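Uncharacterized protein PSPTO_0244 (Pseudomonas syringae pv. tomato, PDB 3MYX) is of unknown function but, as a protein with two cupin-like beta-barrel halves related to (S)-ureidoglycine aminohydrolase cupin domains, may act on or bind a small molecule. Local coordinates at residues Pro64-Leu69 with Asp162-Leu167; Glu188-Ile193 with Val197-Glu202. All coordinates share one frame; numbering follows the deposited sequence. Where two conformers were deposited one is given.

Interaction 1 (Pro64-Leu69 with Asp162-Leu167). With EDO (1,2-ethanediol), chain E.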
ATOM      1  N   PRO A  64       7.934  -2.167  15.182  1.00  6.13           N
ATOM      2  CA  PRO A  64       7.010  -3.150  15.745  1.00  6.17           C
ATOM      3  C   PRO A  64       6.151  -3.870  14.709  1.00  6.35           C
ATOM      4  O   PRO A  64       5.486  -4.845  15.048  1.00  6.40           O
ATOM      5  CB  PRO A  64       6.123  -2.303  16.644  1.00  6.15           C
ATOM      6  CG  PRO A  64       6.144  -0.957  16.012  1.00  7.35           C
ATOM      7  CD  PRO A  64       7.543  -0.796  15.547  1.00  7.02           C
ATOM      8  N   TYR A  65       6.134  -3.358  13.482  1.00  5.48           N
ATOM      9  CA  TYR A  65       5.275  -3.846  12.425  1.00  5.06           C
ATOM     10  C   TYR A  65       6.115  -4.169  11.198  1.00  5.02           C
ATOM     11  O   TYR A  65       7.253  -3.725  11.087  1.00  5.79           O
ATOM     12  CB  TYR A  65       4.281  -2.757  12.026  1.00  5.87           C
ATOM     13  CG  TYR A  65       3.566  -2.025  13.153  1.00  5.11           C
ATOM     14  CD1 TYR A  65       3.146  -2.687  14.305  1.00  5.89           C
ATOM     15  CD2 TYR A  65       3.258  -0.677  13.034  1.00  5.47           C
ATOM     16  CE1 TYR A  65       2.470  -2.017  15.321  1.00  6.43           C
ATOM     17  CE2 TYR A  65       2.583  -0.014  14.036  1.00  5.92           C
ATOM     18  CZ  TYR A  65       2.174  -0.690  15.160  1.00  5.78           C
ATOM     19  OH  TYR A  65       1.513  -0.001  16.141  1.00  6.80           O
ATOM     20  N   THR A  66       5.532  -4.890  10.243  1.00  5.60           N
ATOM     21  CA  THR A  66       6.010  -4.817   8.857  1.00  5.10           C
ATOM     22  C   THR A  66       5.229  -3.681   8.227  1.00  5.90           C
ATOM     23  O   THR A  66       4.022  -3.693   8.255  1.00  6.63           O
ATOM     24  CB  THR A  66       5.766  -6.102   8.082  1.00  5.93           C
ATOM     25  OG1 THR A  66       6.374  -7.187   8.793  1.00  7.64           O
ATOM     26  CG2 THR A  66       6.332  -5.996   6.677  1.00  7.17           C
ATOM     27  N   GLU A  67       5.910  -2.692   7.668  1.00  5.14           N
ATOM     28  CA  GLU A  67       5.218  -1.493   7.172  1.00  5.59           C
ATOM     29  C   GLU A  67       5.780  -0.996   5.843  1.00  5.66           C
ATOM     30  O   GLU A  67       6.980  -0.802   5.688  1.00  7.48           O
ATOM     31  CB  GLU A  67       5.221  -0.381   8.231  1.00  6.57           C
ATOM     32  CG  GLU A  67       4.373   0.829   7.838  1.00  6.45           C
ATOM     33  CD  GLU A  67       4.059   1.783   8.998  1.00  7.52           C
ATOM     34  OE1 GLU A  67       4.272   1.446  10.194  1.00  7.98           O
ATOM     35  OE2 GLU A  67       3.515   2.862   8.678  1.00  8.37           O
HETATM   36  N   MSE A  68       4.872  -0.802   4.892  1.00  6.08           N
HETATM   37  CA  MSE A  68       5.180  -0.233   3.587  0.50  7.18           C
HETATM   38  C   MSE A  68       4.800   1.222   3.582  1.00  7.04           C
HETATM   39  O   MSE A  68       3.710   1.588   4.043  1.00  8.17           O
HETATM   40  CB  MSE A  68       4.372  -0.922   2.501  0.50  8.33           C
HETATM   41  CG  MSE A  68       4.590  -0.308   1.131  0.50  8.13           C
HETATM   42 SE   MSE A  68       3.339  -1.094  -0.053  0.38  9.06          SE
HETATM   43  CE  MSE A  68       4.114  -0.555  -1.715  0.50  7.97           C
ATOM     44  N   LEU A  69       5.694   2.048   3.039  1.00  6.76           N
ATOM     45  CA  LEU A  69       5.496   3.503   2.883  1.00  7.33           C
ATOM     46  C   LEU A  69       5.485   3.851   1.404  1.00  7.15           C
ATOM     47  O   LEU A  69       6.320   3.366   0.662  1.00  7.04           O
ATOM     48  CB  LEU A  69       6.675   4.302   3.504  1.00  8.68           C
ATOM     49  CG  LEU A  69       6.975   4.244   5.005  1.00  9.95           C
ATOM     50  CD1 LEU A  69       7.618   2.909   5.387  1.00 12.58           C
ATOM     51  CD2 LEU A  69       7.839   5.418   5.417  1.00 12.47           C
ATOM     52  N   ASP A 162       7.341 -11.219   2.968  1.00  5.70           N
ATOM     53  CA  ASP A 162       7.537 -11.260   4.398  1.00  5.26           C
ATOM     54  C   ASP A 162       7.513 -12.686   4.927  1.00  5.69           C
ATOM     55  O   ASP A 162       6.822 -13.559   4.386  1.00  6.32           O
ATOM     56  CB  ASP A 162       6.456 -10.450   5.102  1.00  6.52           C
ATOM     57  CG  ASP A 162       6.886  -9.905   6.443  1.00  6.33           C
ATOM     58  OD1 ASP A 162       8.053 -10.099   6.859  1.00  7.26           O
ATOM     59  OD2 ASP A 162       6.038  -9.242   7.079  1.00  7.26           O
ATOM     60  N   THR A 163       8.236 -12.890   6.030  1.00  5.46           N
ATOM     61  CA  THR A 163       8.030 -14.071   6.851  1.00  5.61           C
ATOM     62  C   THR A 163       7.340 -13.726   8.178  1.00  6.74           C
ATOM     63  O   THR A 163       6.891 -14.633   8.851  1.00  6.85           O
ATOM     64  CB  THR A 163       9.355 -14.818   7.134  1.00  5.96           C
ATOM     65  OG1 THR A 163      10.298 -13.922   7.729  1.00  6.19           O
ATOM     66  CG2 THR A 163       9.920 -15.371   5.849  1.00  7.72           C
ATOM     67  N   ALA A 164       7.226 -12.443   8.541  1.00  6.22           N
ATOM     68  CA  ALA A 164       6.523 -12.031   9.764  1.00  7.00           C
ATOM     69  C   ALA A 164       5.041 -11.744   9.537  1.00  7.07           C
ATOM     70  O   ALA A 164       4.341 -11.344  10.453  1.00  7.52           O
ATOM     71  CB  ALA A 164       7.209 -10.813  10.387  1.00  8.30           C
ATOM     72  N   SER A 165       4.587 -11.951   8.308  1.00  6.92           N
ATOM     73  CA  SER A 165       3.199 -11.771   7.894  1.00  6.93           C
ATOM     74  C   SER A 165       3.074 -12.438   6.541  1.00  6.94           C
ATOM     75  O   SER A 165       4.077 -12.894   5.981  1.00  6.93           O
ATOM     76  CB  SER A 165       2.860 -10.291   7.763  1.00  7.93           C
ATOM     77  OG  SER A 165       3.455  -9.727   6.603  1.00  7.41           O
ATOM     78  N   THR A 166       1.868 -12.453   5.989  1.00  6.58           N
ATOM     79  CA  THR A 166       1.663 -12.924   4.622  1.00  7.46           C
ATOM     80  C   THR A 166       1.840 -11.829   3.568  1.00  6.73           C
ATOM     81  O   THR A 166       1.572 -12.066   2.391  1.00  8.46           O
ATOM     82  CB  THR A 166       0.294 -13.583   4.465  1.00  8.49           C
ATOM     83  OG1 THR A 166      -0.724 -12.609   4.685  1.00 10.68           O
ATOM     84  CG2 THR A 166       0.116 -14.748   5.443  1.00 11.20           C
ATOM     85  N   LEU A 167       2.315 -10.650   3.953  1.00  6.38           N
ATOM     86  CA  LEU A 167       2.511  -9.577   2.983  1.00  6.26           C
ATOM     87  C   LEU A 167       3.461  -9.954   1.874  1.00  6.17           C
ATOM     88  O   LEU A 167       4.550 -10.502   2.127  1.00  6.27           O
ATOM     89  CB  LEU A 167       3.010  -8.311   3.670  1.00  6.79           C
ATOM     90  CG  LEU A 167       1.985  -7.524   4.465  1.00  6.82           C
ATOM     91  CD1 LEU A 167       2.704  -6.457   5.321  1.00  8.52           C
ATOM     92  CD2 LEU A 167       0.952  -6.883   3.552  1.00  9.21           C
TER
HETATM   93  C1  EDO E 240      -1.114 -10.667   7.510  1.00 22.10           C
HETATM   94  O1  EDO E 240      -0.223 -11.727   7.901  1.00 15.83           O
HETATM   95  C2  EDO E 240      -2.555 -11.172   7.522  1.00 24.79           C
HETATM   96  O2  EDO E 240      -2.676 -12.372   6.743  1.00 29.34           O
HETATM   97  O   HOH W   1       4.365  -8.386  10.654  1.00  9.12           O
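Thr66 and Asp162 join the two halves of the chain by a buried side-chain hydrogen bond, where the start of strand 66-71 faces the loop between strands 154-161 and 168-174. Thr66 OG1 donates to Asp162 OD2 over 2.7 Å, meeting the carboxylate on its syn side, 22° out of the plane. Ser165 OG donates to the same oxygen, also over 2.7 Å, but on the anti side and from the opposite face, so two hydroxyls grip OD2 from either side of its plane. The other oxygen serves the loop itself: Ala164 N reaches Asp162 OD1 at 3.0 Å from above the carboxylate, closing an Asx turn. An ST turn follows, in which Ser165 OG accepts from Leu167 N. These bonds hold the carboxylate's rotation and would probably favour its charged form. With OG1 anti to its own carbonyl carbon (chi1 -56°), Thr66 presents the hydroxyl to Asp162 and leaves its methyl beside the leucine: CG2 slides past Leu167 CD1 at 3.9 Å. A water bridges the segments as well, donating to Thr66 OG1 and lying 3.0 Å from Ala164 O. Beside Thr166 an ethanediol, probably from the crystallisation liquor, accepts from Thr166 N through O1, 2.9 Å away. Thr66 pairs through its backbone with Ser116 of strand 109-116, and Ala164 with Ser120 just beyond that strand. Leu167 and Ser165 also rest on Ser116, so the loop packs against the paired strands 66-71 and 109-116.

Interaction 2 (Glu188-Ile193 with Val197-Glu202)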
ATOM      1  N   GLU A 188      -5.485  -5.323   0.095  1.00  6.74           N
ATOM      2  CA  GLU A 188      -4.591  -4.778  -0.939  1.00  7.21           C
ATOM      3  C   GLU A 188      -4.441  -3.267  -0.884  1.00  6.69           C
ATOM      4  O   GLU A 188      -5.431  -2.543  -1.018  1.00  8.47           O
ATOM      5  CB  GLU A 188      -5.090  -5.177  -2.332  1.00  8.37           C
ATOM      6  CG  GLU A 188      -4.210  -4.650  -3.448  1.00 10.14           C
ATOM      7  CD  GLU A 188      -4.532  -5.213  -4.811  1.00 14.24           C
ATOM      8  OE1 GLU A 188      -5.561  -5.906  -4.973  1.00 15.24           O
ATOM      9  OE2 GLU A 188      -3.723  -4.949  -5.736  1.00 17.75           O
ATOM     10  N   LEU A 189      -3.208  -2.792  -0.744  1.00  6.34           N
ATOM     11  CA  LEU A 189      -2.869  -1.409  -1.024  1.00  7.01           C
ATOM     12  C   LEU A 189      -2.338  -1.351  -2.440  1.00  6.84           C
ATOM     13  O   LEU A 189      -1.541  -2.193  -2.835  1.00  7.16           O
ATOM     14  CB  LEU A 189      -1.801  -0.872  -0.051  1.00  7.68           C
ATOM     15  CG  LEU A 189      -1.400   0.594  -0.279  1.00  8.62           C
ATOM     16  CD1 LEU A 189      -1.006   1.282   1.023  1.00 12.96           C
ATOM     17  CD2 LEU A 189      -0.278   0.728  -1.306  1.00 10.99           C
HETATM   18  N   MSE A 190      -2.803  -0.364  -3.201  1.00  5.98           N
HETATM   19  CA  MSE A 190      -2.305  -0.092  -4.549  0.50  5.91           C
HETATM   20  C   MSE A 190      -1.942   1.378  -4.676  1.00  6.03           C
HETATM   21  O   MSE A 190      -2.712   2.230  -4.241  1.00  8.10           O
HETATM   22  CB  MSE A 190      -3.373  -0.353  -5.614  0.50  6.98           C
HETATM   23  CG  MSE A 190      -4.110  -1.654  -5.513  0.50  8.27           C
HETATM   24 SE   MSE A 190      -5.406  -1.887  -6.948  0.38 14.50          SE
HETATM   25  CE  MSE A 190      -5.882  -0.006  -7.155  0.50 11.11           C
ATOM     26  N   ASN A 191      -0.825   1.665  -5.318  1.00  5.27           N
ATOM     27  CA  ASN A 191      -0.477   3.017  -5.706  1.00  5.63           C
ATOM     28  C   ASN A 191      -0.157   2.963  -7.181  1.00  6.52           C
ATOM     29  O   ASN A 191       0.669   2.150  -7.605  1.00  7.22           O
ATOM     30  CB  ASN A 191       0.703   3.548  -4.886  1.00  6.41           C
ATOM     31  CG  ASN A 191       1.283   4.827  -5.455  1.00  7.36           C
ATOM     32  OD1 ASN A 191       2.159   4.784  -6.313  1.00  9.30           O
ATOM     33  ND2 ASN A 191       0.788   5.972  -4.976  1.00  8.12           N
ATOM     34  N   LEU A 192      -0.843   3.758  -7.982  1.00  6.23           N
ATOM     35  CA  LEU A 192      -0.694   3.625  -9.432  1.00  6.36           C
ATOM     36  C   LEU A 192       0.525   4.389  -9.945  1.00  5.60           C
ATOM     37  O   LEU A 192       0.640   5.610  -9.797  1.00  7.61           O
ATOM     38  CB  LEU A 192      -1.941   4.078 -10.178  1.00  7.28           C
ATOM     39  CG  LEU A 192      -3.245   3.335  -9.850  1.00 11.61           C
ATOM     40  CD1 LEU A 192      -4.248   3.563 -10.962  1.00 11.10           C
ATOM     41  CD2 LEU A 192      -3.110   1.858  -9.605  1.00 12.34           C
ATOM     42  N   ILE A 193       1.440   3.633 -10.544  1.00  5.42           N
ATOM     43  CA  ILE A 193       2.623   4.177 -11.206  1.00  5.83           C
ATOM     44  C   ILE A 193       2.254   4.672 -12.615  1.00  5.94           C
ATOM     45  O   ILE A 193       2.735   5.719 -13.046  1.00  7.39           O
ATOM     46  CB  ILE A 193       3.747   3.084 -11.243  1.00  6.63           C
ATOM     47  CG1 ILE A 193       4.181   2.716  -9.819  1.00  6.66           C
ATOM     48  CG2 ILE A 193       4.935   3.518 -12.124  1.00  7.90           C
ATOM     49  CD1 ILE A 193       4.976   1.438  -9.745  1.00  8.19           C
ATOM     50  N   VAL A 197      -7.752   3.195 -13.060  1.00  8.34           N
ATOM     51  CA  VAL A 197      -8.713   2.126 -12.921  1.00  9.55           C
ATOM     52  C   VAL A 197      -9.964   2.664 -12.264  1.00  8.65           C
ATOM     53  O   VAL A 197      -9.886   3.547 -11.400  1.00 10.11           O
ATOM     54  CB  VAL A 197      -8.126   0.923 -12.126  1.00 10.43           C
ATOM     55  CG1 VAL A 197      -7.707   1.325 -10.741  1.00 11.74           C
ATOM     56  CG2 VAL A 197      -9.104  -0.277 -12.081  1.00 11.56           C
ATOM     57  N   VAL A 198     -11.110   2.133 -12.688  1.00  7.28           N
ATOM     58  CA  VAL A 198     -12.382   2.422 -12.045  1.00  7.57           C
ATOM     59  C   VAL A 198     -12.783   1.237 -11.170  1.00  8.31           C
ATOM     60  O   VAL A 198     -12.877   0.089 -11.637  1.00  8.33           O
ATOM     61  CB  VAL A 198     -13.486   2.711 -13.070  1.00  9.31           C
ATOM     62  CG1 VAL A 198     -14.827   2.894 -12.364  1.00 11.35           C
ATOM     63  CG2 VAL A 198     -13.117   3.935 -13.883  1.00 11.64           C
ATOM     64  N   LEU A 199     -12.964   1.520  -9.891  1.00  8.60           N
ATOM     65  CA  LEU A 199     -13.440   0.555  -8.914  1.00  9.98           C
ATOM     66  C   LEU A 199     -14.902   0.899  -8.604  1.00 11.98           C
ATOM     67  O   LEU A 199     -15.205   1.975  -8.069  1.00 13.40           O
ATOM     68  CB  LEU A 199     -12.551   0.561  -7.661  1.00 10.11           C
ATOM     69  CG  LEU A 199     -11.059   0.291  -7.887  1.00  9.46           C
ATOM     70  CD1 LEU A 199     -10.274   0.362  -6.569  1.00 11.39           C
ATOM     71  CD2 LEU A 199     -10.821  -1.064  -8.585  1.00 12.22           C
ATOM     72  N   SER A 200     -15.802  -0.001  -8.987  1.00 14.22           N
ATOM     73  CA  SER A 200     -17.238   0.184  -8.722  1.00 16.73           C
ATOM     74  C   SER A 200     -17.606  -0.552  -7.431  1.00 17.80           C
ATOM     75  O   SER A 200     -17.236  -1.700  -7.256  1.00 17.77           O
ATOM     76  CB  SER A 200     -18.078  -0.317  -9.911  1.00 19.78           C
ATOM     77  OG  SER A 200     -17.606   0.181 -11.155  1.00 21.21           O
ATOM     78  N   LEU A 201     -18.340   0.107  -6.522  1.00 20.08           N
ATOM     79  CA  LEU A 201     -18.401  -0.336  -5.096  1.00 22.52           C
ATOM     80  C   LEU A 201     -19.711  -0.957  -4.586  1.00 25.24           C
ATOM     81  O   LEU A 201     -20.756  -0.807  -5.218  1.00 25.14           O
ATOM     82  CB  LEU A 201     -18.025   0.845  -4.192  1.00 22.38           C
ATOM     83  CG  LEU A 201     -16.725   1.532  -4.605  1.00 22.70           C
ATOM     84  CD1 LEU A 201     -16.366   2.622  -3.611  1.00 26.53           C
ATOM     85  CD2 LEU A 201     -15.599   0.506  -4.727  1.00 23.39           C
ATOM     86  N   GLU A 202     -19.629  -1.634  -3.423  1.00 26.26           N
ATOM     87  CA  GLU A 202     -20.787  -2.326  -2.809  1.00 28.05           C
ATOM     88  C   GLU A 202     -22.035  -1.442  -2.778  1.00 29.06           C
ATOM     89  O   GLU A 202     -23.128  -1.898  -3.114  1.00 30.46           O
ATOM     90  CB  GLU A 202     -20.467  -2.790  -1.376  1.00 28.77           C
TER
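Met190, Leu192, Val197 and Leu199 meet inside the cupin beta-barrel of the C-terminal half, where strands 188-192 and 197-201 belong to different sheets and face each other across the interior. The chain turns a corner at Ile193, and the two strands, consecutive in sequence, run roughly antiparallel at 147° with axes 11.2 Å apart. That spacing is one of facing sheets rather than of paired neighbours, and the contact is made chiefly by apolar side chains. Met190 is a selenomethionine deposited in two conformers; its terminal methyl, in the given conformer, faces two residues of the other strand: CE lies 4.2 Å from Val197 CG1 and 4.4 Å from Leu199 CD1. Leu192 adds a third apolar pair, crossing Val197 at about a right angle, and its CD1 also lies against Val197 N. Both strands use alternate residues for this face, as beta strands with one side turned to a core do. Backbone bonds go elsewhere: Met190 to Val215 of strand 214-217 and Leu192 to Gly212 just before it on one side, Leu189 to Ala236 and Asn191 to Phe234 on the other. Val209 touches Leu192, Val197 and Leu199, while Trp225 and Cys223 pack on Val197 and Leu199 from strand 222-227. At the start of strand 188-192, Glu188 forms a salt bridge with Lys233 and a hydrogen bond with His184. Val197 turns CG1 into the position between its backbone N and carbonyl carbon (chi1 60°), from which this methyl reaches Leu192 CD1 at 4.1 Å.

Interactions 1 and 2 follow one another along the chain and lie on opposite sides of its centre, their own centres about 21 Å apart. Interaction 1 is a mainly polar junction between the two halves, whereas interaction 2 is apolar and lies within the C-terminal half. They nevertheless touch: in the given one of its two conformers, Met68 SE, from segment 64-69, packs 4.2 Å from Leu189 CD2, from segment 188-193. Met68 also rests on Phe234 and Ala236 of strand 231-237, the strand that pairs with 188-192, so the sheet bearing interaction 2 meets the N-terminal half on one face and its own barrel interior on the other. The ethanediol lies beside the loop of interaction 1 and marks no known active site.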